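Local coordinates for hypothetical protein (Nostoc punctiforme, PDB 2INB), which probably takes part, together with XisF and XisI, in the site-specific recombination of nitrogen-fixation genes in cyanobacteria, at residues A[69-73]-A[107-111]. Residues are numbered along the deposited sequence; the frame is centred on the assembly and turned at random.
Sequences AISEF and TFFQL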
loop_
_atom_site.group_PDB
_atom_site.type_symbol
_atom_site.label_atom_id
_atom_site.label_comp_id
_atom_site.label_asym_id
_atom_site.label_seq_id
_atom_site.Cartn_x
_atom_site.Cartn_y
_atom_site.Cartn_z
ATOM N N ALA A 69 8.775 -3.790 10.394
ATOM C CA ALA A 69 7.705 -4.554 9.806
ATOM C C ALA A 69 6.552 -3.658 9.339
ATOM O O ALA A 69 5.992 -3.896 8.275
ATOM C CB ALA A 69 7.174 -5.620 10.769
ATOM N N ILE A 70 6.171 -2.662 10.128
ATOM C CA ILE A 70 5.009 -1.849 9.711
ATOM C C ILE A 70 5.283 -1.099 8.403
ATOM O O ILE A 70 4.427 -0.999 7.517
ATOM C CB ILE A 70 4.533 -0.911 10.843
ATOM C CG1 ILE A 70 3.258 -0.183 10.436
ATOM C CG2 ILE A 70 5.637 0.104 11.255
ATOM C CD1 ILE A 70 2.075 -1.120 10.025
ATOM N N SER A 71 6.504 -0.575 8.271
ATOM C CA SER A 71 6.857 0.129 7.042
ATOM C C SER A 71 6.786 -0.809 5.865
ATOM O O SER A 71 6.243 -0.460 4.801
ATOM C CB SER A 71 8.269 0.722 7.099
ATOM O OG SER A 71 8.531 1.422 5.891
ATOM N N GLU A 72 7.316 -2.019 6.027
ATOM C CA GLU A 72 7.239 -2.948 4.913
ATOM C C GLU A 72 5.788 -3.282 4.649
ATOM O O GLU A 72 5.383 -3.384 3.479
ATOM C CB GLU A 72 8.054 -4.235 5.112
ATOM C CG GLU A 72 7.923 -5.210 3.968
ATOM C CD GLU A 72 8.143 -4.558 2.601
ATOM O OE1 GLU A 72 9.016 -3.664 2.488
ATOM O OE2 GLU A 72 7.448 -4.923 1.643
ATOM N N PHE A 73 4.990 -3.429 5.715
ATOM C CA PHE A 73 3.590 -3.828 5.541
ATOM C C PHE A 73 2.852 -2.795 4.685
ATOM O O PHE A 73 2.023 -3.155 3.851
ATOM C CB PHE A 73 2.887 -4.049 6.870
ATOM C CG PHE A 73 1.457 -4.484 6.728
ATOM C CD1 PHE A 73 1.111 -5.614 6.005
ATOM C CD2 PHE A 73 0.458 -3.759 7.368
ATOM C CE1 PHE A 73 -0.250 -5.977 5.913
ATOM C CE2 PHE A 73 -0.897 -4.136 7.270
ATOM C CZ PHE A 73 -1.217 -5.258 6.575
ATOM N N THR A 107 4.495 -13.491 14.599
ATOM C CA THR A 107 4.786 -12.318 15.445
ATOM C C THR A 107 3.984 -11.124 14.964
ATOM O O THR A 107 2.878 -10.873 15.458
ATOM C CB THR A 107 6.304 -11.996 15.448
ATOM O OG1 THR A 107 6.790 -11.865 14.109
ATOM C CG2 THR A 107 7.096 -13.131 16.165
ATOM N N PHE A 108 4.484 -10.433 13.929
ATOM C CA PHE A 108 3.795 -9.234 13.400
ATOM C C PHE A 108 2.329 -9.468 13.038
ATOM O O PHE A 108 1.454 -8.697 13.437
ATOM C CB PHE A 108 4.550 -8.689 12.186
ATOM C CG PHE A 108 3.930 -7.469 11.560
ATOM C CD1 PHE A 108 4.015 -6.238 12.217
ATOM C CD2 PHE A 108 3.331 -7.513 10.323
ATOM C CE1 PHE A 108 3.493 -5.112 11.658
ATOM C CE2 PHE A 108 2.788 -6.374 9.779
ATOM C CZ PHE A 108 2.880 -5.166 10.477
ATOM N N PHE A 109 2.052 -10.550 12.293
ATOM C CA PHE A 109 0.685 -10.817 11.841
ATOM C C PHE A 109 -0.227 -11.367 12.934
ATOM O O PHE A 109 -1.417 -11.531 12.687
ATOM C CB PHE A 109 0.643 -11.674 10.539
ATOM C CG PHE A 109 1.075 -10.911 9.331
ATOM C CD1 PHE A 109 0.248 -9.929 8.815
ATOM C CD2 PHE A 109 2.352 -11.038 8.821
ATOM C CE1 PHE A 109 0.650 -9.163 7.740
ATOM C CE2 PHE A 109 2.777 -10.239 7.714
ATOM C CZ PHE A 109 1.902 -9.298 7.216
ATOM N N GLN A 110 0.286 -11.602 14.135
ATOM C CA GLN A 110 -0.589 -11.884 15.273
ATOM C C GLN A 110 -0.954 -10.645 16.091
ATOM O O GLN A 110 -1.777 -10.720 17.022
ATOM C CB GLN A 110 0.035 -12.953 16.185
ATOM C CG GLN A 110 0.253 -14.296 15.455
ATOM C CD GLN A 110 -0.980 -14.737 14.670
ATOM O OE1 GLN A 110 -2.100 -14.756 15.213
ATOM N NE2 GLN A 110 -0.804 -15.041 13.383
ATOM N N LEU A 111 -0.344 -9.508 15.779
ATOM C CA LEU A 111 -0.754 -8.233 16.367
ATOM C C LEU A 111 -2.137 -7.844 15.826
ATOM O O LEU A 111 -2.484 -8.151 14.693
ATOM C CB LEU A 111 0.265 -7.120 16.088
ATOM C CG LEU A 111 1.673 -7.389 16.684
ATOM C CD1 LEU A 111 2.633 -6.302 16.221
ATOM C CD2 LEU A 111 1.653 -7.459 18.225
#
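F73 N donates to A69 O at 2.8 Å, the i to i+4 bond of the first turn of helix 69-88, and both residues of this bonded pair press on F108 of the 107-111 turn. In this protein of the PDDEXK clan, the contact joins the start of that helix to the link between helices 102-106 and 112-120 through an aromatic cluster of F73, F108 and F109. The link is a short 3-10 turn, closed by L111 N bonding to F108 O, with L111 as the N-cap of helix 112-120. Its F108 holds CG anti to the backbone N (chi1 180°), which extends the ring to the helix. A69 CB lies over one face, 3.8 Å from the ring centroid, in a CH-pi contact. The far end of the same ring reaches F73: F108 CE2 is 3.7 Å from F73 CB, and the F108 edge turns, offset, to the F73 face with the planes at 68°. F109 directs its edge there in the same offset way, with the planes at 79°; F109 CE1 comes to 3.8 Å from F73 CE1. With an alanine in place of F108 the ring is gone, and the A69 methyl and the F73 face would probably lose their aromatic neighbour, leaving a gap between helix and turn. F109 is further met edge-to-face by F63, while M117 and I118 of helix 112-120 pack on F73. The second subunit adds its N82 beside F73 and its V35 beside I70. I70 touches F108 more loosely, CD1 to CZ at 4.1 Å, the two side chains crossing at about a right angle. Within the turn the neighbouring rings also meet: F108 CD2 sits 3.7 Å above the plane of the F109 ring, over its centre.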